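Local coordinates for putative enoyl-CoA hydratase (Streptomyces coelicolor A3, PDB 3G64), which probably acts on acyl-CoA thioesters as a member of the enoyl-CoA hydratase/isomerase (crotonase) family, possibly as an enoyl-CoA hydratase, at residues L41-Y46 with E82-T87; L120-G126 with S143-L149; V130-A134 with M160-L166; F137-S143 with I196-E202. All coordinates share one frame; numbering follows the deposited sequence.

Interaction 1. Residues L41-Y46 with E82-T87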
# COMPACT_ATOMS: atom_id res chain seq x y z
N LEU A 41 -21.31 -9.69 18.40
CA LEU A 41 -20.33 -10.32 19.26
C LEU A 41 -20.45 -9.93 20.73
O LEU A 41 -20.71 -8.77 21.08
CB LEU A 41 -18.93 -9.97 18.76
CG LEU A 41 -18.61 -10.39 17.33
CD1 LEU A 41 -17.27 -9.76 16.87
CD2 LEU A 41 -18.55 -11.90 17.29
N THR A 42 -20.23 -10.91 21.60
CA THR A 42 -20.20 -10.68 23.03
C THR A 42 -18.76 -10.88 23.54
O THR A 42 -17.90 -11.37 22.80
CB THR A 42 -21.04 -11.71 23.72
OG1 THR A 42 -20.50 -13.00 23.40
CG2 THR A 42 -22.53 -11.64 23.22
N PHE A 43 -18.52 -10.56 24.80
CA PHE A 43 -17.22 -10.79 25.40
C PHE A 43 -16.81 -12.24 25.23
O PHE A 43 -15.65 -12.52 24.95
CB PHE A 43 -17.26 -10.44 26.89
CG PHE A 43 -17.45 -8.96 27.15
CD1 PHE A 43 -16.67 -8.03 26.49
CD2 PHE A 43 -18.42 -8.52 28.02
CE1 PHE A 43 -16.84 -6.67 26.70
CE2 PHE A 43 -18.60 -7.16 28.25
CZ PHE A 43 -17.80 -6.23 27.59
N GLU A 44 -17.75 -13.15 25.44
CA GLU A 44 -17.45 -14.59 25.41
C GLU A 44 -17.15 -15.09 23.99
O GLU A 44 -16.41 -16.04 23.82
CB GLU A 44 -18.60 -15.41 26.01
CG GLU A 44 -18.76 -15.24 27.50
CD GLU A 44 -19.50 -13.95 27.88
OE1 GLU A 44 -20.09 -13.27 27.00
OE2 GLU A 44 -19.48 -13.62 29.09
N ALA A 45 -17.75 -14.46 22.98
CA ALA A 45 -17.45 -14.85 21.61
C ALA A 45 -16.03 -14.42 21.23
O ALA A 45 -15.31 -15.15 20.56
CB ALA A 45 -18.46 -14.27 20.65
N TYR A 46 -15.65 -13.21 21.63
CA TYR A 46 -14.26 -12.80 21.44
C TYR A 46 -13.31 -13.77 22.15
O TYR A 46 -12.27 -14.13 21.61
CB TYR A 46 -14.04 -11.40 21.99
CG TYR A 46 -14.48 -10.28 21.07
CD1 TYR A 46 -13.87 -10.08 19.82
CD2 TYR A 46 -15.47 -9.39 21.46
CE1 TYR A 46 -14.26 -9.04 18.99
CE2 TYR A 46 -15.86 -8.35 20.64
CZ TYR A 46 -15.25 -8.18 19.41
OH TYR A 46 -15.67 -7.13 18.63
N GLU A 82 -24.51 -5.49 25.41
CA GLU A 82 -23.69 -6.46 26.10
C GLU A 82 -22.20 -6.13 26.04
O GLU A 82 -21.41 -6.64 26.85
CB GLU A 82 -23.97 -7.85 25.57
CG GLU A 82 -25.26 -8.42 26.17
CD GLU A 82 -25.65 -9.73 25.56
OE1 GLU A 82 -25.37 -10.79 26.17
OE2 GLU A 82 -26.24 -9.71 24.46
N ILE A 83 -21.82 -5.27 25.09
CA ILE A 83 -20.45 -4.77 25.07
C ILE A 83 -20.43 -3.31 25.46
O ILE A 83 -19.98 -2.98 26.54
CB ILE A 83 -19.72 -5.05 23.73
CG1 ILE A 83 -19.46 -6.55 23.61
CG2 ILE A 83 -18.36 -4.33 23.70
CD1 ILE A 83 -18.59 -6.94 22.45
N ILE A 84 -20.98 -2.44 24.62
CA ILE A 84 -20.88 -1.01 24.87
C ILE A 84 -21.47 -0.60 26.22
O ILE A 84 -20.80 0.07 27.02
CB ILE A 84 -21.49 -0.18 23.72
CG1 ILE A 84 -20.64 -0.38 22.45
CG2 ILE A 84 -21.61 1.29 24.12
CD1 ILE A 84 -21.11 0.41 21.23
N GLY A 85 -22.71 -0.99 26.49
CA GLY A 85 -23.31 -0.69 27.77
C GLY A 85 -22.46 -1.22 28.92
O GLY A 85 -22.27 -0.55 29.92
N ALA A 86 -21.95 -2.44 28.79
CA ALA A 86 -21.13 -2.99 29.85
C ALA A 86 -19.79 -2.23 30.04
O ALA A 86 -19.34 -2.02 31.16
CB ALA A 86 -20.86 -4.47 29.60
N THR A 87 -19.16 -1.80 28.94
CA THR A 87 -17.87 -1.10 29.08
C THR A 87 -18.02 0.24 29.79
O THR A 87 -17.05 0.76 30.38
CB THR A 87 -17.17 -0.84 27.73
OG1 THR A 87 -18.00 -0.02 26.88
CG2 THR A 87 -16.83 -2.15 27.02
O HOH W 1 -20.75 -9.36 25.98

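Interaction 2. Residues L120-G126 with S143-L149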
# COMPACT_ATOMS: atom_id res chain seq x y z
N LEU A 120 -18.93 -13.83 3.11
CA LEU A 120 -19.64 -12.58 3.41
C LEU A 120 -20.96 -12.41 2.66
O LEU A 120 -21.07 -12.77 1.49
CB LEU A 120 -18.76 -11.37 3.08
CG LEU A 120 -17.37 -11.27 3.74
CD1 LEU A 120 -16.68 -10.04 3.21
CD2 LEU A 120 -17.54 -11.18 5.24
N HIS A 121 -21.92 -11.79 3.34
CA HIS A 121 -23.24 -11.47 2.77
C HIS A 121 -23.87 -10.49 3.76
O HIS A 121 -23.51 -10.49 4.95
CB HIS A 121 -24.10 -12.72 2.65
CG HIS A 121 -24.30 -13.45 3.95
ND1 HIS A 121 -25.43 -13.30 4.72
CD2 HIS A 121 -23.48 -14.29 4.62
CE1 HIS A 121 -25.30 -14.03 5.82
NE2 HIS A 121 -24.13 -14.64 5.78
N GLY A 122 -24.78 -9.65 3.27
CA GLY A 122 -25.41 -8.62 4.07
C GLY A 122 -24.37 -7.82 4.86
O GLY A 122 -23.25 -7.62 4.39
N VAL A 123 -24.74 -7.37 6.06
CA VAL A 123 -23.90 -6.44 6.81
C VAL A 123 -22.66 -7.09 7.42
O VAL A 123 -22.73 -8.17 8.03
CB VAL A 123 -24.70 -5.68 7.90
CG1 VAL A 123 -25.43 -6.64 8.78
CG2 VAL A 123 -23.78 -4.85 8.78
N ALA A 124 -21.52 -6.43 7.23
CA ALA A 124 -20.31 -6.68 8.01
C ALA A 124 -19.84 -5.33 8.53
O ALA A 124 -19.21 -4.55 7.80
CB ALA A 124 -19.22 -7.34 7.12
N ALA A 125 -20.16 -5.05 9.78
CA ALA A 125 -20.01 -3.73 10.34
C ALA A 125 -19.13 -3.79 11.57
O ALA A 125 -19.14 -4.79 12.31
CB ALA A 125 -21.39 -3.15 10.71
N GLY A 126 -18.38 -2.72 11.81
CA GLY A 126 -17.63 -2.64 13.05
C GLY A 126 -16.65 -3.78 13.15
O GLY A 126 -15.94 -4.05 12.19
N SER A 143 -25.00 -8.86 -1.96
CA SER A 143 -25.68 -8.14 -0.87
C SER A 143 -24.68 -7.61 0.21
O SER A 143 -25.07 -6.95 1.20
CB SER A 143 -26.71 -9.06 -0.22
OG SER A 143 -26.07 -10.06 0.58
N THR A 144 -23.41 -7.92 0.04
CA THR A 144 -22.41 -7.61 1.08
C THR A 144 -22.23 -6.10 1.27
O THR A 144 -22.04 -5.37 0.29
CB THR A 144 -21.05 -8.22 0.74
OG1 THR A 144 -21.17 -9.65 0.72
CG2 THR A 144 -19.98 -7.80 1.78
N ARG A 145 -22.35 -5.65 2.51
CA ARG A 145 -22.19 -4.24 2.87
C ARG A 145 -21.20 -4.06 4.05
O ARG A 145 -21.55 -4.36 5.20
CB ARG A 145 -23.52 -3.64 3.31
CG ARG A 145 -24.67 -3.86 2.33
CD ARG A 145 -26.01 -3.39 2.90
NE ARG A 145 -26.57 -2.60 1.83
CZ ARG A 145 -26.90 -1.32 1.89
NH1 ARG A 145 -26.86 -0.63 3.03
NH2 ARG A 145 -27.32 -0.74 0.77
N PHE A 146 -20.01 -3.55 3.76
CA PHE A 146 -19.02 -3.20 4.79
C PHE A 146 -19.31 -1.83 5.38
O PHE A 146 -19.67 -0.88 4.66
CB PHE A 146 -17.61 -3.10 4.20
CG PHE A 146 -17.06 -4.38 3.66
CD1 PHE A 146 -16.25 -5.19 4.45
CD2 PHE A 146 -17.29 -4.73 2.32
CE1 PHE A 146 -15.67 -6.37 3.91
CE2 PHE A 146 -16.73 -5.91 1.78
CZ PHE A 146 -15.93 -6.73 2.58
N ALA A 147 -19.12 -1.70 6.68
CA ALA A 147 -19.16 -0.39 7.29
C ALA A 147 -18.17 -0.32 8.45
O ALA A 147 -18.28 -1.08 9.41
CB ALA A 147 -20.61 -0.04 7.75
N PHE A 148 -17.19 0.55 8.34
CA PHE A 148 -16.19 0.69 9.42
C PHE A 148 -16.64 1.82 10.30
O PHE A 148 -16.10 2.92 10.22
CB PHE A 148 -14.80 0.96 8.81
CG PHE A 148 -14.27 -0.21 8.02
CD1 PHE A 148 -13.52 -1.21 8.65
CD2 PHE A 148 -14.57 -0.35 6.68
CE1 PHE A 148 -13.04 -2.30 7.92
CE2 PHE A 148 -14.08 -1.45 5.95
CZ PHE A 148 -13.32 -2.43 6.59
N LEU A 149 -17.66 1.55 11.10
CA LEU A 149 -18.45 2.61 11.71
C LEU A 149 -18.09 2.96 13.18
O LEU A 149 -18.90 3.49 13.92
CB LEU A 149 -19.94 2.31 11.53
CG LEU A 149 -20.35 0.89 11.85
CD1 LEU A 149 -19.92 0.54 13.30
CD2 LEU A 149 -21.87 0.71 11.64

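Interaction 3. Residues V130-A134 with M160-L166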
# COMPACT_ATOMS: atom_id res chain seq x y z
N VAL A 130 -13.85 -5.71 10.46
CA VAL A 130 -12.40 -5.86 10.68
C VAL A 130 -11.99 -7.32 10.65
O VAL A 130 -10.92 -7.66 10.14
CB VAL A 130 -11.87 -5.18 11.98
CG1 VAL A 130 -10.28 -5.20 12.01
CG2 VAL A 130 -12.39 -3.76 12.06
N LEU A 131 -12.85 -8.19 11.18
CA LEU A 131 -12.61 -9.62 11.07
C LEU A 131 -12.56 -10.04 9.60
O LEU A 131 -11.69 -10.79 9.19
CB LEU A 131 -13.72 -10.40 11.79
CG LEU A 131 -13.62 -10.31 13.32
CD1 LEU A 131 -14.77 -11.09 13.96
CD2 LEU A 131 -12.24 -10.85 13.79
N ALA A 132 -13.48 -9.51 8.80
CA ALA A 132 -13.46 -9.78 7.36
C ALA A 132 -12.14 -9.28 6.75
O ALA A 132 -11.48 -9.98 5.99
CB ALA A 132 -14.66 -9.12 6.68
N LEU A 133 -11.75 -8.06 7.11
CA LEU A 133 -10.54 -7.46 6.56
C LEU A 133 -9.28 -8.26 6.94
O LEU A 133 -8.31 -8.31 6.18
CB LEU A 133 -10.45 -6.01 7.09
CG LEU A 133 -9.33 -5.08 6.61
CD1 LEU A 133 -9.48 -4.85 5.10
CD2 LEU A 133 -9.42 -3.76 7.39
N ALA A 134 -9.29 -8.90 8.10
CA ALA A 134 -8.10 -9.64 8.56
C ALA A 134 -7.94 -10.99 7.85
O ALA A 134 -6.83 -11.52 7.74
CB ALA A 134 -8.14 -9.83 10.08
N MSE A 160 -8.96 -2.38 16.78
CA MSE A 160 -8.49 -3.75 16.59
C MSE A 160 -7.71 -3.97 15.28
O MSE A 160 -7.82 -5.02 14.63
CB MSE A 160 -9.66 -4.74 16.78
CG MSE A 160 -10.81 -4.59 15.79
SE MSE A 160 -12.46 -5.50 16.42
CE MSE A 160 -11.97 -7.36 16.08
N GLY A 161 -6.89 -3.00 14.90
CA GLY A 161 -6.02 -3.16 13.74
C GLY A 161 -6.53 -2.59 12.43
O GLY A 161 -5.83 -2.66 11.43
N ALA A 162 -7.73 -2.03 12.42
CA ALA A 162 -8.33 -1.57 11.16
C ALA A 162 -7.51 -0.47 10.49
O ALA A 162 -7.42 -0.42 9.29
CB ALA A 162 -9.76 -1.07 11.41
N ALA A 163 -6.91 0.42 11.27
CA ALA A 163 -6.17 1.51 10.67
C ALA A 163 -4.79 1.05 10.18
O ALA A 163 -4.13 1.75 9.39
CB ALA A 163 -6.03 2.69 11.64
N TYR A 164 -4.35 -0.11 10.66
CA TYR A 164 -3.15 -0.74 10.10
C TYR A 164 -3.51 -1.50 8.82
O TYR A 164 -2.89 -1.33 7.75
CB TYR A 164 -2.53 -1.69 11.12
CG TYR A 164 -1.41 -2.56 10.60
CD1 TYR A 164 -0.07 -2.12 10.63
CD2 TYR A 164 -1.67 -3.83 10.08
CE1 TYR A 164 0.97 -2.93 10.15
CE2 TYR A 164 -0.64 -4.65 9.58
CZ TYR A 164 0.67 -4.20 9.62
OH TYR A 164 1.68 -5.04 9.13
N LEU A 165 -4.53 -2.36 8.90
CA LEU A 165 -4.84 -3.20 7.75
C LEU A 165 -5.47 -2.43 6.59
O LEU A 165 -5.12 -2.64 5.44
CB LEU A 165 -5.77 -4.32 8.15
CG LEU A 165 -5.16 -5.39 9.05
CD1 LEU A 165 -6.28 -6.29 9.61
CD2 LEU A 165 -4.10 -6.22 8.29
N LEU A 166 -6.40 -1.53 6.88
CA LEU A 166 -7.21 -1.00 5.78
C LEU A 166 -6.36 -0.28 4.73
O LEU A 166 -6.50 -0.54 3.54
CB LEU A 166 -8.40 -0.16 6.26
CG LEU A 166 -9.46 0.17 5.18
CD1 LEU A 166 -10.11 -1.06 4.50
CD2 LEU A 166 -10.53 1.08 5.81

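Interaction 4. Residues F137-S143 with I196-E202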
# COMPACT_ATOMS: atom_id res chain seq x y z
N PHE A 137 -8.85 -14.29 2.67
CA PHE A 137 -9.78 -14.22 1.53
C PHE A 137 -11.14 -13.72 2.00
O PHE A 137 -11.62 -14.12 3.06
CB PHE A 137 -9.96 -15.59 0.83
CG PHE A 137 -8.70 -16.17 0.25
CD1 PHE A 137 -8.40 -16.00 -1.10
CD2 PHE A 137 -7.82 -16.89 1.04
CE1 PHE A 137 -7.24 -16.54 -1.65
CE2 PHE A 137 -6.64 -17.44 0.51
CZ PHE A 137 -6.35 -17.26 -0.84
N ARG A 138 -11.74 -12.83 1.19
CA ARG A 138 -13.13 -12.41 1.38
C ARG A 138 -13.97 -12.87 0.16
O ARG A 138 -13.84 -12.34 -0.96
CB ARG A 138 -13.24 -10.90 1.58
CG ARG A 138 -12.77 -10.40 2.99
CD ARG A 138 -12.27 -8.94 2.98
NE ARG A 138 -11.08 -8.86 2.14
CZ ARG A 138 -9.87 -9.32 2.49
NH1 ARG A 138 -8.87 -9.25 1.63
NH2 ARG A 138 -9.66 -9.84 3.70
N VAL A 139 -14.81 -13.86 0.39
CA VAL A 139 -15.71 -14.41 -0.64
C VAL A 139 -17.10 -13.85 -0.35
O VAL A 139 -17.71 -14.17 0.66
CB VAL A 139 -15.68 -15.94 -0.59
CG1 VAL A 139 -16.70 -16.55 -1.53
CG2 VAL A 139 -14.23 -16.44 -0.92
N ALA A 140 -17.59 -12.98 -1.24
CA ALA A 140 -18.70 -12.11 -0.93
C ALA A 140 -19.78 -12.21 -1.98
O ALA A 140 -19.47 -12.24 -3.18
CB ALA A 140 -18.20 -10.66 -0.89
N ASP A 141 -21.04 -12.23 -1.53
CA ASP A 141 -22.16 -12.14 -2.48
C ASP A 141 -22.55 -10.67 -2.65
O ASP A 141 -22.01 -9.81 -1.95
CB ASP A 141 -23.32 -13.11 -2.14
CG ASP A 141 -24.42 -12.51 -1.26
OD1 ASP A 141 -25.34 -13.28 -0.88
OD2 ASP A 141 -24.37 -11.31 -0.92
N PRO A 142 -23.40 -10.37 -3.65
CA PRO A 142 -23.69 -8.99 -4.02
C PRO A 142 -24.41 -8.20 -2.96
O PRO A 142 -24.48 -6.97 -3.11
CB PRO A 142 -24.63 -9.14 -5.25
CG PRO A 142 -24.24 -10.45 -5.85
CD PRO A 142 -23.87 -11.34 -4.66
N SER A 143 -25.00 -8.86 -1.96
CA SER A 143 -25.68 -8.14 -0.87
C SER A 143 -24.68 -7.61 0.21
O SER A 143 -25.07 -6.95 1.20
CB SER A 143 -26.71 -9.06 -0.22
OG SER A 143 -26.07 -10.06 0.58
N ILE A 196 -12.63 -7.34 -2.11
CA ILE A 196 -13.23 -8.64 -2.44
C ILE A 196 -12.27 -9.56 -3.16
O ILE A 196 -11.68 -9.17 -4.17
CB ILE A 196 -14.45 -8.47 -3.37
CG1 ILE A 196 -15.45 -7.50 -2.74
CG2 ILE A 196 -15.10 -9.83 -3.72
CD1 ILE A 196 -15.91 -7.94 -1.40
N SER A 197 -12.13 -10.80 -2.67
CA SER A 197 -11.26 -11.79 -3.33
C SER A 197 -12.02 -12.58 -4.40
O SER A 197 -11.45 -12.96 -5.42
CB SER A 197 -10.70 -12.76 -2.30
OG SER A 197 -10.26 -12.06 -1.14
N GLU A 198 -13.30 -12.83 -4.15
CA GLU A 198 -14.18 -13.49 -5.11
C GLU A 198 -15.61 -12.99 -4.94
O GLU A 198 -16.15 -13.04 -3.84
CB GLU A 198 -14.18 -15.00 -4.93
CG GLU A 198 -15.15 -15.68 -5.89
CD GLU A 198 -15.17 -17.19 -5.76
OE1 GLU A 198 -14.32 -17.74 -5.02
OE2 GLU A 198 -16.05 -17.81 -6.40
N LEU A 199 -16.19 -12.47 -6.01
CA LEU A 199 -17.57 -12.03 -5.96
C LEU A 199 -18.42 -13.20 -6.43
O LEU A 199 -18.17 -13.74 -7.49
CB LEU A 199 -17.80 -10.82 -6.87
CG LEU A 199 -19.24 -10.33 -6.82
CD1 LEU A 199 -19.57 -9.79 -5.44
CD2 LEU A 199 -19.46 -9.28 -7.89
N THR A 200 -19.40 -13.60 -5.64
CA THR A 200 -20.25 -14.71 -6.01
C THR A 200 -21.62 -14.24 -6.44
O THR A 200 -21.95 -13.05 -6.37
CB THR A 200 -20.45 -15.68 -4.84
OG1 THR A 200 -21.37 -15.10 -3.91
CG2 THR A 200 -19.13 -15.96 -4.14
N GLU A 201 -22.42 -15.20 -6.86
CA GLU A 201 -23.85 -15.04 -7.07
C GLU A 201 -24.58 -14.92 -5.74
O GLU A 201 -24.14 -15.46 -4.72
CB GLU A 201 -24.33 -16.30 -7.78
CG GLU A 201 -25.30 -16.12 -8.87
CD GLU A 201 -25.88 -17.47 -9.30
OE1 GLU A 201 -25.10 -18.34 -9.75
OE2 GLU A 201 -27.11 -17.67 -9.15
N GLU A 202 -25.72 -14.24 -5.75
CA GLU A 202 -26.59 -14.09 -4.58
C GLU A 202 -26.86 -15.43 -3.87
O GLU A 202 -27.22 -16.42 -4.51
CB GLU A 202 -27.92 -13.46 -5.02
CG GLU A 202 -28.86 -13.09 -3.88
CD GLU A 202 -28.28 -12.03 -2.94
OE1 GLU A 202 -27.74 -11.01 -3.42
OE2 GLU A 202 -28.37 -12.23 -1.71
O HOH W 2 -27.58 -13.08 0.54

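Interaction 1. Residues L41-Y46 with E82-T87
I83 and F43 carry most of this contact between the start of helix 43-58 and the end of helix 80-87. Among the apolar contacts, I83 CG1 lies over one face of the F43 ring, offset toward the rim and 4.1 Å from F43 CE1. A86 CB meets the ring at its edge, in plane, 3.8 Å from F43 CE2. The I83 side chain is extended (chi2 -172°), which carries its CD1 to the edge of the Y46 ring, 3.6 Å from Y46 CE2. The same methyl sits 3.1 Å from L41 O, a tight fit.

The polar link between the segments is a water that accepts from F43 N (2.8 Å) and donates to E82 O (2.9 Å). Within 41-46, T42 is the N-cap of helix 43-58: its OG1 accepts from A45 N at 3.1 Å. The carboxylate of E82 turns to R34 for a salt bridge, and T87 OG1 hydrogen-bonds Y259 of the second subunit.

Helix 92-111 backs the pair: F98 touches I83 and sets its ring at about 80° to that of F43. L41 and Y46 rest on helix 127-134.

Interaction 2. Residues L120-G126 with S143-L149
L120, the last residue of strand 116-120, packs on F146 of strand 145-147, beside the parallel pair 123-125/145-147 in the small sheet of the crotonase fold. L120 CD1 comes within 3.5 Å of F146 CZ, the two side chains roughly perpendicular, and A132 of helix 127-134 covers both. A124 and F146 share this face. On the other, A125 CB stands 4.4 Å from A147 CB and 4.0 Å from L149 CD2. The L149 side chain folds back toward the strand, and its CD1 rests against G126.

Outside this apolar layer the backbones form a regular parallel ladder. G122 O accepts from R145 N, and R145 O from A124 N (2.9 Å, 176°); A124 O then takes A147 N, and A147 O takes G126 N. G126 is the N-cap of helix 127-134, whose start probably lies near the substrate thioester, as in crotonase relatives, where it contributes to the oxyanion hole.

The polar edge lies at the opposite end. H121 NE2 bonds to G69 O, and T144 OG1 bonds back to D141 O. S143 OG gives its proton to D141 and accepts from the backbone of G122, which turns with a positive phi. With an alanine in place of S143, the G122 N-H would probably lose its acceptor and the D141 carboxylate a donor. S143 chi1 of 73° sets the hydroxyl between its own N and carbonyl carbon, placing OG 3.0 Å from G122 N with an N-H...O angle of 164°.

Interaction 3. Residues V130-A134 with M160-L166
Helices 127-134 and 162-170 pack in the buried interior of the crotonase fold, with V130 and L133 of the first set against M160, A162, L165 and L166 of the second and its lead-in. The short axes lie 10.1 Å apart at an angle of 41°.

V130 divides its two methyls between partners. CG1, anti to the backbone N (chi1 -171°), touches M160 CG at 3.9 Å and also lies near the M160 carbonyl, while CG2 meets A162 CB at 3.8 Å. An alanine in place of V130 would lack both methyls and is likely to leave a gap between the M160 chain and A162. M160 is present as selenomethionine; its chain bends at the last torsion, and CE reaches L131 CD2 at 4.2 Å.

One turn on, L133 and L165 lie alongside, pointing opposite ways, with L133 CD2 3.8 Å from L165 CB. The other methyl, L133 CD1, meets L166 CD1 at 3.9 Å, the L166 side chain set nearly square to that of L133. L165 CD1 closes the far end on A134 CB, at 4.0 Å.

V106 of helix 92-111 covers A134, M160 and L165, while L178 and L179 of helix 172-181 lie on L166. G161, the N-cap of helix 162-170, gives its backbone N-H to D246 of the second subunit. The side-chain contacts are aliphatic, with methyls also against backbone atoms, so the pairing relies on close fit; polar partners are found around it, both within the chain and at the second subunit.

Interaction 4. Residues F137-S143 with I196-E202
R138 to D141 and S197 to T200 run parallel and in register, with bridges at V139-E198 and A140-L199. R138 O is held by two donors, S197 N at 2.9 Å and E198 N, a longer bond at 3.3 Å; A140 N then bonds to E198 O, and T200 N to A140 O at 2.8 Å.

The S197 side chain extends this ladder. With OG beside its own backbone N (chi1 -44°), the hydroxyl accepts from R138 N at 2.9 Å and 169°, standing in for a strand carbonyl, and S197 CB reaches the edge of the F137 ring. Apolar groups flank the backbone: A140 CB touches I196 CD1 at 3.6 Å, and V139 CG1 meets T200 CG2 at 3.6 Å, one side chain lying across the other. The guanidinium of R138 turns away to the carbonyls of A132, A135 and L195.

At the far end D141 OD2 accepts from S143 N, met from above the carboxylate plane, in an Asx turn. D141 OD1 lies 3.3 Å from E202 OE2, two like-charged acceptors with carboxylate planes 55° apart; one water donates to both atoms, and G203 N also donates to D141 OD1. These bonds are likely to offset the repulsion, though the pairing may still raise the proton affinity of one carboxylate. D141 OD1 is also hydrogen-bonded to a glycerol, probably from the crystallisation liquor.

L212 and A208 of helix 205-217 cover F137 and V139, and strand 198-199 forms the edge, within this chain, of the larger, mixed sheet of the crotonase fold, parallel in this part.

In the fold
Interaction 3 is wholly buried, whereas interactions 1, 2 and 4 are partly buried and combine apolar packing with polar edges. Interactions 2 and 4 are parallel strand ladders in different sheets, joined where L120 bonds V139 and D141 and where F146 touches I196; they share S143. Interaction 3 meets its neighbours through side chains: L133 and L166 pack on F148 of interaction 2, while L131 touches L41 and M160 touches Y46 of interaction 1. Chemistry follows place: aliphatic groups in 130-134/160-166, backbone bonds in the sheets, a water bridge and helix cap in 41-46/82-87, and paired carboxylates at the outer end of 137-143/196-202. Interactions 1 and 3 face the second subunit, interaction 4 the third.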